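Local coordinates for hydrolase, haloacid dehalogenase-like family (Pseudomonas syringae pv. tomato, PDB 3S6J), which probably acts as a metal-dependent phosphatase of the haloacid dehalogenase superfamily, perhaps on sugar phosphates, and is seen here with calcium bound, at residues Phe9-Asp14 against Val97-Thr102; Thr16-Val21 against Leu125-Leu130. One frame throughout, in Å; residues are numbered along the deposited sequence.

Interaction 1 of 2, residues Phe9-Asp14 against Val97-Thr102; sequences FIFDLD and VELLET. With CA (calcium ion), chain M.
Phe11, the last residue of strand 8-11, looks onto helix 96-105, and the backbones approach most closely where its CA lies 9.9 Å from the CA of Leu100. The helix packs on one side of the parallel sheet of a Rossmann-like HAD core, and at this separation only side chains bridge the gap. Phe11 does so with the far end of its ring. Its first torsion (chi1 -74°) sets CG beside the backbone N and anti to the carbonyl carbon, which carries the ring out towards two successive leucines. Leu99 CD2 comes in at the ring edge, close to its plane, 3.5 Å from Phe11 CE1, while Leu100 CD2 approaches obliquely, 4.0 Å from Phe11 CE2, across the tip from CE1. Trp110 of the neighbouring strand touches both Phe11 and Leu100 and extends this apolar layer.

Beyond the strand, Asp12 OD2 binds the calcium ion at 2.5 Å and the backbone Asp14 O binds it at 2.4 Å; Asp172 and three waters are further ligands. Lys147 forms a salt bridge with Asp12 OD1. Carbon atoms alone thus make the contact between strand and helix, whereas the polar groups gather past the strand's C-terminal end, on the metal, its waters and Lys147.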
ATOM      1  N   PHE E   9      15.624   1.080 -22.284  1.00 38.04           N
ATOM      2  CA  PHE E   9      14.871   1.121 -21.039  1.00 35.84           C
ATOM      3  C   PHE E   9      13.400   1.469 -21.212  1.00 38.59           C
ATOM      4  O   PHE E   9      13.049   2.497 -21.803  1.00 39.57           O
ATOM      5  CB  PHE E   9      15.512   2.114 -20.066  1.00 36.77           C
ATOM      6  CG  PHE E   9      16.848   1.672 -19.541  1.00 39.96           C
ATOM      7  CD1 PHE E   9      17.985   1.734 -20.343  1.00 40.16           C
ATOM      8  CD2 PHE E   9      16.976   1.199 -18.245  1.00 38.82           C
ATOM      9  CE1 PHE E   9      19.230   1.327 -19.852  1.00 42.10           C
ATOM     10  CE2 PHE E   9      18.210   0.789 -17.751  1.00 39.15           C
ATOM     11  CZ  PHE E   9      19.340   0.849 -18.559  1.00 40.91           C
ATOM     12  N   ILE E  10      12.534   0.615 -20.676  1.00 36.70           N
ATOM     13  CA  ILE E  10      11.102   0.906 -20.653  1.00 36.82           C
ATOM     14  C   ILE E  10      10.637   1.136 -19.216  1.00 36.00           C
ATOM     15  O   ILE E  10      10.621   0.212 -18.403  1.00 34.90           O
ATOM     16  CB  ILE E  10      10.275  -0.213 -21.295  1.00 31.91           C
ATOM     17  CG1 ILE E  10      10.796  -0.513 -22.703  1.00 32.84           C
ATOM     18  CG2 ILE E  10       8.836   0.208 -21.345  1.00 35.31           C
ATOM     19  CD1 ILE E  10      10.193  -1.752 -23.354  1.00 32.54           C
ATOM     20  N   PHE E  11      10.277   2.379 -18.911  1.00 34.58           N
ATOM     21  CA  PHE E  11       9.918   2.756 -17.556  1.00 33.43           C
ATOM     22  C   PHE E  11       8.401   2.827 -17.395  1.00 34.64           C
ATOM     23  O   PHE E  11       7.703   3.415 -18.227  1.00 36.11           O
ATOM     24  CB  PHE E  11      10.481   4.133 -17.222  1.00 34.18           C
ATOM     25  CG  PHE E  11      11.966   4.165 -16.980  1.00 33.64           C
ATOM     26  CD1 PHE E  11      12.482   3.904 -15.723  1.00 32.96           C
ATOM     27  CD2 PHE E  11      12.837   4.507 -17.995  1.00 34.82           C
ATOM     28  CE1 PHE E  11      13.846   3.971 -15.496  1.00 34.97           C
ATOM     29  CE2 PHE E  11      14.202   4.568 -17.775  1.00 35.16           C
ATOM     30  CZ  PHE E  11      14.710   4.292 -16.531  1.00 34.27           C
ATOM     31  N   ASP E  12       7.890   2.228 -16.330  1.00 30.43           N
ATOM     32  CA  ASP E  12       6.547   2.556 -15.891  1.00 33.33           C
ATOM     33  C   ASP E  12       6.604   3.978 -15.294  1.00 33.24           C
ATOM     34  O   ASP E  12       7.698   4.510 -15.066  1.00 32.01           O
ATOM     35  CB  ASP E  12       6.065   1.541 -14.865  1.00 30.76           C
ATOM     36  CG  ASP E  12       4.803   1.985 -14.173  1.00 32.67           C
ATOM     37  OD1 ASP E  12       3.756   2.046 -14.838  1.00 31.93           O
ATOM     38  OD2 ASP E  12       4.869   2.281 -12.964  1.00 32.30           O
ATOM     39  N   LEU E  13       5.452   4.604 -15.046  1.00 32.66           N
ATOM     40  CA  LEU E  13       5.461   5.997 -14.581  1.00 31.33           C
ATOM     41  C   LEU E  13       4.973   6.156 -13.142  1.00 31.53           C
ATOM     42  O   LEU E  13       5.756   6.385 -12.217  1.00 34.18           O
ATOM     43  CB  LEU E  13       4.643   6.870 -15.534  1.00 31.66           C
ATOM     44  CG  LEU E  13       4.576   8.384 -15.288  1.00 33.84           C
ATOM     45  CD1 LEU E  13       5.970   9.007 -15.074  1.00 32.42           C
ATOM     46  CD2 LEU E  13       3.843   9.059 -16.457  1.00 35.78           C
ATOM     47  N   ASP E  14       3.667   6.036 -12.973  1.00 32.79           N
ATOM     48  CA  ASP E  14       3.003   6.134 -11.686  1.00 33.64           C
ATOM     49  C   ASP E  14       3.534   5.057 -10.711  1.00 33.26           C
ATOM     50  O   ASP E  14       3.280   3.878 -10.896  1.00 31.08           O
ATOM     51  CB  ASP E  14       1.495   6.016 -11.973  1.00 33.23           C
ATOM     52  CG  ASP E  14       0.667   5.658 -10.762  1.00 34.25           C
ATOM     53  OD1 ASP E  14      -0.112   4.686 -10.866  1.00 37.14           O
ATOM     54  OD2 ASP E  14       0.749   6.351  -9.726  1.00 35.94           O
ATOM     55  N   VAL E  97      14.627  11.721 -11.701  1.00 40.74           N
ATOM     56  CA  VAL E  97      15.142  12.645 -12.699  1.00 42.96           C
ATOM     57  C   VAL E  97      16.611  12.338 -12.972  1.00 42.99           C
ATOM     58  O   VAL E  97      17.022  12.217 -14.128  1.00 45.42           O
ATOM     59  CB  VAL E  97      14.972  14.113 -12.249  1.00 46.05           C
ATOM     60  CG1 VAL E  97      15.876  15.017 -13.059  1.00 45.19           C
ATOM     61  CG2 VAL E  97      13.508  14.541 -12.376  1.00 43.81           C
ATOM     62  N   GLU E  98      17.394  12.190 -11.908  1.00 41.70           N
ATOM     63  CA  GLU E  98      18.811  11.896 -12.067  1.00 41.89           C
ATOM     64  C   GLU E  98      19.070  10.644 -12.892  1.00 44.07           C
ATOM     65  O   GLU E  98      20.043  10.602 -13.657  1.00 44.51           O
ATOM     66  CB  GLU E  98      19.514  11.755 -10.724  1.00 41.95           C
ATOM     67  CG  GLU E  98      20.990  11.412 -10.871  1.00 39.64           C
ATOM     68  CD  GLU E  98      21.720  11.463  -9.551  1.00 43.45           C
ATOM     69  OE1 GLU E  98      21.020  11.581  -8.528  1.00 44.31           O
ATOM     70  OE2 GLU E  98      22.982  11.395  -9.527  1.00 45.66           O
ATOM     71  N   LEU E  99      18.217   9.626 -12.738  1.00 42.13           N
ATOM     72  CA  LEU E  99      18.348   8.394 -13.526  1.00 38.50           C
ATOM     73  C   LEU E  99      18.117   8.713 -14.991  1.00 40.91           C
ATOM     74  O   LEU E  99      18.874   8.279 -15.861  1.00 42.83           O
ATOM     75  CB  LEU E  99      17.371   7.309 -13.053  1.00 36.31           C
ATOM     76  CG  LEU E  99      17.383   5.976 -13.825  1.00 39.02           C
ATOM     77  CD1 LEU E  99      18.792   5.347 -13.847  1.00 37.47           C
ATOM     78  CD2 LEU E  99      16.346   4.974 -13.287  1.00 33.51           C
ATOM     79  N   LEU E 100      17.075   9.489 -15.268  1.00 40.63           N
ATOM     80  CA  LEU E 100      16.743   9.809 -16.657  1.00 43.05           C
ATOM     81  C   LEU E 100      17.849  10.644 -17.291  1.00 45.52           C
ATOM     82  O   LEU E 100      18.257  10.384 -18.422  1.00 45.77           O
ATOM     83  CB  LEU E 100      15.397  10.520 -16.752  1.00 40.99           C
ATOM     84  CG  LEU E 100      14.177   9.642 -16.451  1.00 41.61           C
ATOM     85  CD1 LEU E 100      12.917  10.490 -16.366  1.00 39.17           C
ATOM     86  CD2 LEU E 100      14.028   8.520 -17.500  1.00 38.62           C
ATOM     87  N   GLU E 101      18.341  11.629 -16.540  1.00 45.15           N
ATOM     88  CA  GLU E 101      19.481  12.436 -16.953  1.00 45.86           C
ATOM     89  C   GLU E 101      20.723  11.580 -17.205  1.00 47.34           C
ATOM     90  O   GLU E 101      21.452  11.804 -18.180  1.00 48.85           O
ATOM     91  CB  GLU E 101      19.780  13.508 -15.902  1.00 47.17           C
ATOM     92  CG  GLU E 101      18.680  14.551 -15.782  1.00 47.66           C
ATOM     93  CD  GLU E 101      19.012  15.679 -14.814  1.00 50.00           C
ATOM     94  OE1 GLU E 101      19.726  15.439 -13.813  1.00 48.73           O
ATOM     95  OE2 GLU E 101      18.539  16.812 -15.056  1.00 52.33           O
ATOM     96  N   THR E 102      20.960  10.594 -16.341  1.00 45.44           N
ATOM     97  CA  THR E 102      22.101   9.699 -16.525  1.00 43.57           C
ATOM     98  C   THR E 102      22.011   8.958 -17.854  1.00 47.98           C
ATOM     99  O   THR E 102      23.001   8.854 -18.576  1.00 49.84           O
ATOM    100  CB  THR E 102      22.245   8.692 -15.386  1.00 44.71           C
ATOM    101  OG1 THR E 102      22.375   9.391 -14.142  1.00 39.97           O
ATOM    102  CG2 THR E 102      23.487   7.827 -15.596  1.00 43.17           C
TER
HETATM  103 CA    CA M   1       2.751   1.679 -11.734  1.00 34.38          CA
HETATM  104  O   HOH W   1       2.283  -0.342 -12.987  1.00 28.39           O
HETATM  105  O   HOH W   2       0.430   2.420 -12.487  1.00 32.71           O
HETATM  106  O   HOH W   3       1.327   0.815  -9.645  1.00 30.50           O

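Interaction 2 of 2, residues Thr16-Val21 against Leu125-Leu130; sequences TLTDSV and LKALKL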
ATOM      1  N   THR E  16       6.758   4.533 -10.093  1.00 31.40           N
ATOM      2  CA  THR E  16       8.059   4.073 -10.542  1.00 29.45           C
ATOM      3  C   THR E  16       8.986   5.279 -10.692  1.00 32.25           C
ATOM      4  O   THR E  16      10.105   5.276 -10.160  1.00 30.63           O
ATOM      5  CB  THR E  16       7.938   3.286 -11.872  1.00 31.82           C
ATOM      6  OG1 THR E  16       7.200   2.064 -11.657  1.00 31.17           O
ATOM      7  CG2 THR E  16       9.317   2.977 -12.465  1.00 28.99           C
ATOM      8  N   LEU E  17       8.516   6.310 -11.400  1.00 30.41           N
ATOM      9  CA  LEU E  17       9.249   7.577 -11.487  1.00 31.92           C
ATOM     10  C   LEU E  17       8.605   8.705 -10.646  1.00 33.17           C
ATOM     11  O   LEU E  17       9.300   9.583 -10.148  1.00 31.66           O
ATOM     12  CB  LEU E  17       9.439   8.017 -12.946  1.00 32.64           C
ATOM     13  CG  LEU E  17      10.190   7.047 -13.855  1.00 33.29           C
ATOM     14  CD1 LEU E  17      10.027   7.399 -15.348  1.00 32.73           C
ATOM     15  CD2 LEU E  17      11.661   6.948 -13.466  1.00 32.00           C
ATOM     16  N   THR E  18       7.283   8.667 -10.491  1.00 32.46           N
ATOM     17  CA  THR E  18       6.592   9.627  -9.644  1.00 32.75           C
ATOM     18  C   THR E  18       5.875   8.929  -8.503  1.00 34.34           C
ATOM     19  O   THR E  18       5.307   7.837  -8.681  1.00 33.43           O
ATOM     20  CB  THR E  18       5.528  10.445 -10.426  1.00 34.31           C
ATOM     21  OG1 THR E  18       4.686   9.556 -11.168  1.00 34.15           O
ATOM     22  CG2 THR E  18       6.190  11.430 -11.367  1.00 33.76           C
ATOM     23  N   ASP E  19       5.857   9.584  -7.344  1.00 32.74           N
ATOM     24  CA  ASP E  19       5.181   9.045  -6.165  1.00 31.92           C
ATOM     25  C   ASP E  19       3.670   9.296  -6.237  1.00 33.86           C
ATOM     26  O   ASP E  19       3.134  10.169  -5.542  1.00 35.42           O
ATOM     27  CB  ASP E  19       5.778   9.646  -4.899  1.00 32.04           C
ATOM     28  CG  ASP E  19       5.345   8.923  -3.652  1.00 32.10           C
ATOM     29  OD1 ASP E  19       4.564   7.951  -3.768  1.00 29.28           O
ATOM     30  OD2 ASP E  19       5.795   9.335  -2.552  1.00 33.26           O
ATOM     31  N   SER E  20       2.986   8.521  -7.073  1.00 29.55           N
ATOM     32  CA  SER E  20       1.586   8.805  -7.372  1.00 33.64           C
ATOM     33  C   SER E  20       0.594   7.645  -7.218  1.00 30.83           C
ATOM     34  O   SER E  20      -0.604   7.843  -7.393  1.00 31.20           O
ATOM     35  CB  SER E  20       1.455   9.410  -8.771  1.00 33.52           C
ATOM     36  OG  SER E  20       2.124   8.629  -9.730  1.00 32.71           O
ATOM     37  N   VAL E  21       1.080   6.459  -6.865  1.00 29.52           N
ATOM     38  CA  VAL E  21       0.198   5.316  -6.669  1.00 30.07           C
ATOM     39  C   VAL E  21      -0.872   5.586  -5.610  1.00 29.84           C
ATOM     40  O   VAL E  21      -2.017   5.234  -5.789  1.00 29.79           O
ATOM     41  CB  VAL E  21       0.998   4.044  -6.270  1.00 30.88           C
ATOM     42  CG1 VAL E  21       0.060   2.959  -5.782  1.00 28.97           C
ATOM     43  CG2 VAL E  21       1.859   3.535  -7.437  1.00 29.27           C
ATOM     44  N   LEU E 125       3.979  13.596 -15.342  1.00 42.53           N
ATOM     45  CA  LEU E 125       5.133  14.112 -16.069  1.00 42.92           C
ATOM     46  C   LEU E 125       5.550  15.504 -15.593  1.00 44.82           C
ATOM     47  O   LEU E 125       6.732  15.833 -15.589  1.00 44.96           O
ATOM     48  CB  LEU E 125       4.834  14.154 -17.565  1.00 45.76           C
ATOM     49  CG  LEU E 125       4.643  12.839 -18.319  1.00 45.24           C
ATOM     50  CD1 LEU E 125       4.092  13.119 -19.697  1.00 49.25           C
ATOM     51  CD2 LEU E 125       5.943  12.089 -18.428  1.00 42.87           C
ATOM     52  N   LYS E 126       4.575  16.323 -15.211  1.00 45.18           N
ATOM     53  CA  LYS E 126       4.864  17.631 -14.623  1.00 45.72           C
ATOM     54  C   LYS E 126       5.816  17.493 -13.431  1.00 46.66           C
ATOM     55  O   LYS E 126       6.758  18.272 -13.285  1.00 46.48           O
ATOM     56  CB  LYS E 126       3.573  18.320 -14.166  1.00 43.72           C
ATOM     57  CG  LYS E 126       2.430  18.276 -15.174  1.00 47.19           C
ATOM     58  CD  LYS E 126       2.565  19.363 -16.229  1.00 51.44           C
ATOM     59  CE  LYS E 126       1.290  19.501 -17.060  1.00 53.47           C
ATOM     60  NZ  LYS E 126       1.275  20.761 -17.865  1.00 58.68           N
ATOM     61  N   ALA E 127       5.569  16.504 -12.575  1.00 45.30           N
ATOM     62  CA  ALA E 127       6.390  16.322 -11.388  1.00 42.79           C
ATOM     63  C   ALA E 127       7.837  16.032 -11.756  1.00 44.39           C
ATOM     64  O   ALA E 127       8.731  16.225 -10.953  1.00 47.23           O
ATOM     65  CB  ALA E 127       5.835  15.207 -10.518  1.00 42.34           C
ATOM     66  N   LEU E 128       8.059  15.541 -12.967  1.00 45.55           N
ATOM     67  CA  LEU E 128       9.410  15.290 -13.443  1.00 45.16           C
ATOM     68  C   LEU E 128       9.823  16.420 -14.358  1.00 47.41           C
ATOM     69  O   LEU E 128      10.795  16.299 -15.093  1.00 50.14           O
ATOM     70  CB  LEU E 128       9.471  13.983 -14.233  1.00 45.31           C
ATOM     71  CG  LEU E 128       8.980  12.696 -13.569  1.00 42.97           C
ATOM     72  CD1 LEU E 128       8.783  11.615 -14.624  1.00 38.63           C
ATOM     73  CD2 LEU E 128       9.950  12.245 -12.496  1.00 39.50           C
ATOM     74  N   LYS E 129       9.073  17.517 -14.314  1.00 51.26           N
ATOM     75  CA  LYS E 129       9.255  18.636 -15.238  1.00 49.67           C
ATOM     76  C   LYS E 129       9.585  18.132 -16.642  1.00 51.38           C
ATOM     77  O   LYS E 129      10.599  18.519 -17.226  1.00 53.45           O
ATOM     78  CB  LYS E 129      10.345  19.584 -14.739  1.00 49.13           C
ATOM     79  CG  LYS E 129      10.381  19.752 -13.222  1.00 51.87           C
ATOM     80  CD  LYS E 129      11.143  18.596 -12.567  1.00 52.14           C
ATOM     81  CE  LYS E 129      10.969  18.569 -11.049  1.00 52.17           C
ATOM     82  NZ  LYS E 129      11.286  17.225 -10.480  1.00 44.77           N
ATOM     83  N   LEU E 130       8.738  17.247 -17.166  1.00 50.45           N
ATOM     84  CA  LEU E 130       8.865  16.769 -18.543  1.00 50.35           C
ATOM     85  C   LEU E 130       7.597  17.080 -19.345  1.00 55.85           C
ATOM     86  O   LEU E 130       6.466  16.994 -18.839  1.00 53.92           O
ATOM     87  CB  LEU E 130       9.160  15.263 -18.594  1.00 49.98           C
ATOM     88  CG  LEU E 130      10.500  14.689 -18.094  1.00 50.43           C
ATOM     89  CD1 LEU E 130      10.468  13.166 -18.111  1.00 45.74           C
ATOM     90  CD2 LEU E 130      11.709  15.192 -18.885  1.00 49.86           C
TER
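Thr18 and Ala127 mark the closest backbone approach, CA to CA 6.9 Å, where the segment that begins at Thr16, the threonine of what looks like the HAD DxDx(T/V) motif, passes the C-terminal end of helix 118-127. That helix finishes in a Schellman motif: Lys129, with positive phi, is the C-prime residue, Leu130 N bonds back to Leu125 O, and Lys129 N bonds to Lys126 O. Leu125 O also accepts from Leu128 N.

The turn presents Ala127 and Leu128 to Thr18, whose methyl group does the touching. Thr18 CG2 lies 3.9 Å from Ala127 CB and 3.8 Å from Leu128 CG, the threonine and leucine side chains crossing at about a right angle. With chi1 at 50°, Thr18 directs CG2 anti to its carbonyl carbon and into this apolar patch, while OG1 occupies the position between N and the carbonyl carbon and donates to Ser20 OG. One threonine therefore serves two surfaces, with its methyl on the helix end and its hydroxyl on its own segment.

Leu128 divides its branches over Leu17: CD1 reaches Leu17 CB, whereas CD2 rests near the backbone oxygen Leu17 O. Ala96 and Ala92 also touch Leu128, so this leucine joins the helix end to helix 96-105 and to strand 91-92, the antiparallel partner of strand 18-19. Asp19, at the centre of an inverse gamma turn, faces different company: its OD2 accepts from the backbone N of Met41 of the second subunit. At the helix end, Lys129 folds back so that its NZ donates to Ala127 O at 2.8 Å, with a C=O...N angle of 147° and NZ tilted 22° from the carbonyl plane.

Both contacts are buried and mainly apolar, their centres about 10 Å apart in the haloacid dehalogenase-like hydrolase part of a longer protein. Interaction 1 belongs to the central sheet, pairing a strand with a helix on one of its sides; interaction 2 lies beyond the strand's end, where a loop with a short strand meets a helix terminus, and it includes a partly exposed alanine. The chain runs from strand 8-11 through the metal-binding aspartates into Thr16-Val21. Asp14 OD2 probably hydrogen-bonds Ser20 OG (2.7 Å), and Thr16 OG1 bonds Asp12 OD2, which ties 16-21 to the calcium ligands. Interaction 2 also reaches the second subunit, through Asp19; interaction 1 touches no other chain.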